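Uncharacterized protein (Borrelia turicatae, PDB 5VJ4) is of unknown function but is a putative surface lipoprotein, perhaps lipid-binding, whose gene is differentially regulated in the tick-mammal transmission cycle of relapsing fever spirochetes. Local coordinates at residues A[216-219]-A[220-224]; A[316-319]-A[320-323]; A[137-140]-A[141-145]. All coordinates share one frame; numbering follows the deposited sequence.

Contact 1: residues A[216-219]-A[220-224]; sequences YYAP and RFRKF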
# COMPACT_ATOMS: atom_id res chain seq x y z
N TYR A 216 -15.55 6.91 -11.65
CA TYR A 216 -15.36 5.59 -11.07
C TYR A 216 -15.79 5.55 -9.60
O TYR A 216 -16.09 4.47 -9.07
CB TYR A 216 -13.91 5.11 -11.16
CG TYR A 216 -13.36 4.84 -12.56
CD1 TYR A 216 -14.19 4.48 -13.62
CD2 TYR A 216 -11.99 4.92 -12.80
CE1 TYR A 216 -13.67 4.20 -14.88
CE2 TYR A 216 -11.46 4.66 -14.07
CZ TYR A 216 -12.30 4.32 -15.10
OH TYR A 216 -11.79 4.08 -16.34
N TYR A 217 -15.83 6.72 -8.95
CA TYR A 217 -15.98 6.77 -7.50
C TYR A 217 -17.44 6.94 -7.07
O TYR A 217 -17.78 6.67 -5.93
CB TYR A 217 -15.02 7.81 -6.86
CG TYR A 217 -13.59 7.26 -6.76
CD1 TYR A 217 -12.70 7.43 -7.81
CD2 TYR A 217 -13.16 6.53 -5.64
CE1 TYR A 217 -11.40 6.89 -7.75
CE2 TYR A 217 -11.87 5.98 -5.58
CZ TYR A 217 -11.00 6.16 -6.64
OH TYR A 217 -9.71 5.64 -6.59
N ALA A 218 -18.29 7.38 -7.99
CA ALA A 218 -19.71 7.59 -7.68
C ALA A 218 -20.38 6.31 -7.15
O ALA A 218 -20.92 6.33 -6.02
CB ALA A 218 -20.43 8.18 -8.85
N PRO A 219 -20.31 5.17 -7.91
CA PRO A 219 -20.77 3.91 -7.38
C PRO A 219 -20.22 3.61 -5.99
O PRO A 219 -20.96 3.08 -5.14
CB PRO A 219 -20.16 2.90 -8.33
CG PRO A 219 -20.11 3.60 -9.63
CD PRO A 219 -19.70 4.97 -9.24
N ARG A 220 -18.94 3.94 -5.77
CA ARG A 220 -18.26 3.54 -4.56
C ARG A 220 -18.83 4.26 -3.35
O ARG A 220 -18.92 3.67 -2.26
CB ARG A 220 -16.74 3.68 -4.70
CG ARG A 220 -16.19 2.93 -5.91
CD ARG A 220 -14.70 3.20 -6.14
NE ARG A 220 -14.13 2.30 -7.13
CZ ARG A 220 -13.19 2.63 -8.01
NH1 ARG A 220 -12.70 3.85 -8.05
NH2 ARG A 220 -12.75 1.73 -8.90
N PHE A 221 -19.27 5.51 -3.55
CA PHE A 221 -19.93 6.27 -2.49
C PHE A 221 -21.37 5.80 -2.34
O PHE A 221 -21.81 5.50 -1.23
CB PHE A 221 -19.91 7.76 -2.79
CG PHE A 221 -18.61 8.43 -2.46
CD1 PHE A 221 -18.19 8.54 -1.15
CD2 PHE A 221 -17.84 9.00 -3.45
CE1 PHE A 221 -16.99 9.19 -0.84
CE2 PHE A 221 -16.64 9.65 -3.16
CZ PHE A 221 -16.22 9.73 -1.84
N ARG A 222 -22.09 5.72 -3.46
CA ARG A 222 -23.47 5.23 -3.46
C ARG A 222 -23.66 3.95 -2.67
O ARG A 222 -24.67 3.79 -1.97
CB ARG A 222 -23.97 5.02 -4.87
CG ARG A 222 -24.92 6.10 -5.32
CD ARG A 222 -25.61 5.60 -6.56
NE ARG A 222 -24.77 5.72 -7.74
CZ ARG A 222 -24.57 6.84 -8.43
NH1 ARG A 222 -25.14 8.01 -8.05
NH2 ARG A 222 -23.79 6.79 -9.51
N LYS A 223 -22.66 3.08 -2.75
CA LYS A 223 -22.68 1.76 -2.15
C LYS A 223 -22.93 1.80 -0.63
O LYS A 223 -23.39 0.81 -0.05
CB LYS A 223 -21.38 1.01 -2.51
CG LYS A 223 -21.36 -0.50 -2.28
CD LYS A 223 -22.36 -1.22 -3.18
CE LYS A 223 -22.02 -2.69 -3.38
NZ LYS A 223 -21.76 -3.46 -2.14
N PHE A 224 -22.69 2.94 -0.00
CA PHE A 224 -22.88 3.03 1.45
C PHE A 224 -24.31 2.71 1.85
O PHE A 224 -24.53 1.94 2.80
CB PHE A 224 -22.48 4.42 1.95
CG PHE A 224 -21.01 4.65 1.95
CD1 PHE A 224 -20.15 3.89 1.14
CD2 PHE A 224 -20.46 5.67 2.71
CE1 PHE A 224 -18.79 4.12 1.12
CE2 PHE A 224 -19.10 5.91 2.69
CZ PHE A 224 -18.27 5.14 1.89
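Arg220 places its guanidinium against one face of the Tyr217 ring, three residues earlier. The evidence for a cation-pi pair is that CZ of Arg220 lies 4.4 Å from the centroid of the Tyr217 ring, 12° off its normal. Arg220 NH1 does the touching, over the ring centre, 3.2 Å from CZ of Tyr217. With the planes 74° apart, the guanidinium points at the ring instead of stacking flat. Tyr216 O lies over one guanidinium face, toward its rim, 3.6 Å from CZ of Arg220. The arm reaches this far because it is extended from CG to NE.

Further out, Arg222 N donates to Ala218 O almost straight, at 2.9 Å, and Phe221 N donates to Tyr217 O at 3.0 Å. Asp245 takes NE and Asp283, on helix 263-301, takes NH2; these two carboxylates probably offset the charge of Arg220, to which Arg286 comes close. Asp283 OD2 takes a weak bond from Tyr217 OH, so Asp283 touches both partners of the pair. Phe221 turns to helices 176-201 and 145-171 and meets Tyr189 edge-to-face. The arrangement is a short helix, 218-222, set among longer ones in an all-helical fold, with a buried arginine held by carboxylates and an aromatic face.

Contact 2: residues A[316-319]-A[320-323]; sequences NRFK and GEYY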
# COMPACT_ATOMS: atom_id res chain seq x y z
N ASN A 316 0.15 -6.52 -29.51
CA ASN A 316 0.17 -7.82 -28.84
C ASN A 316 1.26 -7.93 -27.80
O ASN A 316 1.03 -8.45 -26.72
CB ASN A 316 0.22 -8.97 -29.83
CG ASN A 316 -1.07 -9.10 -30.59
OD1 ASN A 316 -2.10 -8.61 -30.15
ND2 ASN A 316 -1.02 -9.74 -31.75
N ARG A 317 2.44 -7.41 -28.13
CA ARG A 317 3.57 -7.48 -27.22
C ARG A 317 3.26 -6.69 -25.95
O ARG A 317 3.49 -7.18 -24.85
CB ARG A 317 4.83 -6.96 -27.90
CG ARG A 317 5.98 -6.67 -26.96
CD ARG A 317 7.00 -5.83 -27.70
NE ARG A 317 7.73 -4.91 -26.82
CZ ARG A 317 8.24 -3.74 -27.21
NH1 ARG A 317 8.07 -3.33 -28.47
NH2 ARG A 317 8.91 -2.98 -26.35
N PHE A 318 2.72 -5.50 -26.13
CA PHE A 318 2.39 -4.64 -25.00
C PHE A 318 1.37 -5.28 -24.09
O PHE A 318 1.59 -5.32 -22.89
CB PHE A 318 1.90 -3.27 -25.46
CG PHE A 318 3.01 -2.34 -25.86
CD1 PHE A 318 4.30 -2.54 -25.39
CD2 PHE A 318 2.75 -1.24 -26.69
CE1 PHE A 318 5.32 -1.67 -25.75
CE2 PHE A 318 3.76 -0.37 -27.05
CZ PHE A 318 5.05 -0.58 -26.57
N LYS A 319 0.27 -5.79 -24.65
CA LYS A 319 -0.74 -6.51 -23.87
C LYS A 319 -0.06 -7.64 -23.09
O LYS A 319 -0.26 -7.77 -21.89
CB LYS A 319 -1.87 -7.06 -24.74
CG LYS A 319 -3.05 -7.61 -23.96
CD LYS A 319 -4.23 -8.04 -24.85
CE LYS A 319 -5.05 -9.16 -24.19
NZ LYS A 319 -6.52 -9.21 -24.47
N GLY A 320 0.79 -8.41 -23.76
CA GLY A 320 1.53 -9.48 -23.11
C GLY A 320 2.31 -8.98 -21.91
O GLY A 320 2.08 -9.44 -20.79
N GLU A 321 3.20 -8.02 -22.14
CA GLU A 321 4.03 -7.45 -21.06
C GLU A 321 3.20 -7.01 -19.87
O GLU A 321 3.58 -7.26 -18.73
CB GLU A 321 4.86 -6.26 -21.56
CG GLU A 321 5.88 -6.53 -22.66
CD GLU A 321 6.58 -5.27 -23.15
OE1 GLU A 321 6.56 -4.24 -22.43
OE2 GLU A 321 7.16 -5.30 -24.25
N TYR A 322 2.05 -6.38 -20.12
CA TYR A 322 1.21 -5.90 -19.03
C TYR A 322 0.61 -7.05 -18.23
O TYR A 322 0.86 -7.16 -17.03
CB TYR A 322 0.11 -4.92 -19.53
CG TYR A 322 -0.68 -4.28 -18.42
CD1 TYR A 322 -0.02 -3.69 -17.32
CD2 TYR A 322 -2.08 -4.28 -18.44
CE1 TYR A 322 -0.74 -3.14 -16.25
CE2 TYR A 322 -2.81 -3.71 -17.38
CZ TYR A 322 -2.13 -3.15 -16.29
OH TYR A 322 -2.82 -2.58 -15.24
N TYR A 323 -0.16 -7.92 -18.90
CA TYR A 323 -0.72 -9.13 -18.28
C TYR A 323 0.33 -9.91 -17.47
O TYR A 323 0.08 -10.35 -16.35
CB TYR A 323 -1.35 -10.00 -19.33
CG TYR A 323 -2.75 -9.59 -19.77
CD1 TYR A 323 -3.24 -8.28 -19.59
CD2 TYR A 323 -3.58 -10.52 -20.42
CE1 TYR A 323 -4.52 -7.93 -20.03
CE2 TYR A 323 -4.86 -10.19 -20.84
CZ TYR A 323 -5.33 -8.91 -20.66
OH TYR A 323 -6.60 -8.63 -21.11
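Arg317 and Glu321, four residues apart on one helix, form the charged link of this contact. It is a salt bridge from NE of Arg317 to OE2 of Glu321, 2.7 Å long. The acceptor lies 22° out of the guanidinium plane, and the guanidinium and carboxylate planes are 43° apart, so a single N-H carries the bond and the groups do not pair as a flat two-pronged fork. CG of Glu321 stands anti to the carbonyl carbon (chi1 -62°), and the extended chain then reaches NE. Its other oxygen, OE1, is hydrogen-bonded to the hydroxyl of Tyr348, so the carboxylate also ties this helix to helix 345-365.

Ring contacts come next. Phe318 brings its ring edge to the carboxylate, with CD1 of Phe318 4.1 Å from OE1 of Glu321. CE1 of the same ring lies over the guanidinium face of Arg317. On another side of the helix, Lys319 runs over the ring of Tyr323: CG of Lys319 is 4.2 Å from the ring centroid in a CH-pi contact, and CE reaches 3.5 Å from CZ of Tyr323. Beyond, NZ of Lys319 makes a weak bond to OH of Tyr323, 3.4 Å.

Backbone bonds underlie both pairs. Glu321 N meets Arg317 O at 2.9 Å and Tyr323 N meets Lys319 O at 3.0 Å, the i to i+4 pattern that brings each pair together. Tyr322 faces helix 263-301 and bonds to Thr343 through its hydroxyl, while Phe318 meets Tyr351. The arrangement is that of an amphipathic alpha-helix, with i to i+4 pairs on its flanks and with Phe318 and Tyr322 turned toward neighbouring helices.

Contact 3: residues A[137-140]-A[141-145]; sequences YDRL and NKLGA. With SO4 (sulfate ion), chain F.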
# COMPACT_ATOMS: atom_id res chain seq x y z
N TYR A 137 -4.66 27.44 -11.37
CA TYR A 137 -4.83 28.60 -12.27
C TYR A 137 -4.06 28.37 -13.57
O TYR A 137 -4.63 28.50 -14.66
CB TYR A 137 -4.40 29.93 -11.61
CG TYR A 137 -4.63 31.17 -12.48
CD1 TYR A 137 -5.78 31.95 -12.36
CD2 TYR A 137 -3.69 31.55 -13.44
CE1 TYR A 137 -6.01 33.04 -13.19
CE2 TYR A 137 -3.90 32.65 -14.26
CZ TYR A 137 -5.06 33.38 -14.14
OH TYR A 137 -5.25 34.47 -14.94
N ASP A 138 -2.76 28.04 -13.43
CA ASP A 138 -1.93 27.79 -14.60
C ASP A 138 -2.55 26.75 -15.51
O ASP A 138 -2.56 26.94 -16.73
CB ASP A 138 -0.51 27.37 -14.21
CG ASP A 138 0.28 28.51 -13.57
OD1 ASP A 138 0.31 29.61 -14.16
OD2 ASP A 138 0.89 28.31 -12.50
N ARG A 139 -3.10 25.68 -14.92
CA ARG A 139 -3.68 24.61 -15.72
C ARG A 139 -4.93 25.10 -16.39
O ARG A 139 -5.02 25.05 -17.62
CB ARG A 139 -3.95 23.36 -14.89
CG ARG A 139 -4.24 22.12 -15.72
CD ARG A 139 -2.98 21.49 -16.31
NE ARG A 139 -3.23 20.13 -16.80
CZ ARG A 139 -3.75 19.79 -18.00
NH1 ARG A 139 -4.09 20.69 -18.90
NH2 ARG A 139 -3.92 18.52 -18.31
N LEU A 140 -5.89 25.60 -15.59
CA LEU A 140 -7.22 25.92 -16.13
C LEU A 140 -7.19 27.00 -17.21
O LEU A 140 -8.03 27.03 -18.12
CB LEU A 140 -8.17 26.32 -15.01
CG LEU A 140 -8.58 25.23 -14.02
CD1 LEU A 140 -9.64 25.75 -13.05
CD2 LEU A 140 -9.11 24.04 -14.77
N ASN A 141 -6.21 27.87 -17.11
CA ASN A 141 -6.12 29.02 -17.97
C ASN A 141 -5.92 28.61 -19.42
O ASN A 141 -6.67 29.04 -20.29
CB ASN A 141 -4.99 29.90 -17.47
CG ASN A 141 -4.99 31.27 -18.07
OD1 ASN A 141 -6.05 31.82 -18.42
ND2 ASN A 141 -3.80 31.83 -18.18
N LYS A 142 -4.93 27.75 -19.64
CA LYS A 142 -4.56 27.29 -20.97
C LYS A 142 -5.61 26.41 -21.67
O LYS A 142 -5.35 25.96 -22.78
CB LYS A 142 -3.22 26.55 -20.89
CG LYS A 142 -2.00 27.48 -20.90
CD LYS A 142 -0.72 26.76 -21.31
CE LYS A 142 0.21 27.67 -22.11
NZ LYS A 142 1.40 26.94 -22.63
N LEU A 143 -6.79 26.19 -21.06
CA LEU A 143 -7.77 25.22 -21.53
C LEU A 143 -9.11 25.73 -22.07
O LEU A 143 -9.73 25.10 -22.95
CB LEU A 143 -8.05 24.18 -20.44
CG LEU A 143 -7.18 22.92 -20.35
CD1 LEU A 143 -7.64 22.15 -19.13
CD2 LEU A 143 -7.21 22.04 -21.61
N GLY A 144 -9.61 26.81 -21.50
CA GLY A 144 -10.84 27.36 -22.03
C GLY A 144 -12.09 26.81 -21.41
O GLY A 144 -12.21 25.61 -21.18
N ALA A 145 -13.04 27.72 -21.19
CA ALA A 145 -14.26 27.47 -20.44
C ALA A 145 -15.08 26.26 -20.89
O ALA A 145 -15.63 25.55 -20.05
CB ALA A 145 -15.13 28.71 -20.40
S SO4 F . -6.06 17.90 -22.60
O1 SO4 F . -5.38 17.81 -23.90
O2 SO4 F . -6.87 16.68 -22.37
O3 SO4 F . -7.05 19.00 -22.56
O4 SO4 F . -4.97 18.08 -21.61
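Tyr137 O receives the amide N of Asn141, the shortest sound polar bond here, at 3.0 Å and an N-H...O angle of 144°. It is an i to i+4 bond at the C-terminal end of helix 133-141. The pattern then shortens to i+3: Leu143 N donates to Leu140 O at 3.3 Å, coming from 61° above the carbonyl plane and therefore not on a lone pair. Such a change of spacing and direction is consistent with the chain leaving the helix.

The side chains follow the backbone. Tyr137 and Asn141 lie side by side and point the same way, CE2 of Tyr137 being 4.0 Å from ND2 of Asn141 in a van der Waals contact. Arg139 crosses Leu143, with NH1 of Arg139 3.8 Å from CD1 of Leu143. The arginine chain is bent at its second torsion (chi2 78°), which brings the guanidinium across to that methyl. Its polar end is held mainly from outside, NE by the carbonyl of Phe200 and NH2 by that of Ile205.

A sulfate ion, probably from the crystallisation liquor, lies nearby; one of its oxygens, O4, is at the guanidinium edge, in its plane. Arg139 NH2 meets O4 of the sulfate in a weak bond of 3.5 Å, and Thr207 N gives the ion a further bond. Leu143 also packs on Phe200 of helix 176-201, while Leu140 reaches Leu111 and Val148, the latter on helix 145-171.

Gly144 has a positive phi, a conformation that glycine adopts readily. It is where the chain finally leaves helical angles, and it is the N-cap of helix 145-171. The whole is a short interhelical turn in an all-helical fold.

Overall arrangement
All three contacts are local, and they lie in series as contact 3, contact 1 and contact 2, with centres 29 to 36 Å apart and no touch between them. Contact 1 is nearest the chain's centre, about 12 Å away, and buries an arginine; contacts 2 and 3 lie at about 21 and 22 Å. Contacts 1 and 2 are partly buried, contact 1 having more buried residues, and contact 3 lies at the surface. Arginine chemistry changes accordingly: carboxylates and a ring face in 216-224, a glutamate on the same helix in 316-323, carbonyls and a sulfate in 137-145. Helix 263-301 borders contacts 1 and 2, while helices 145-171 and 176-201 border contacts 1 and 3.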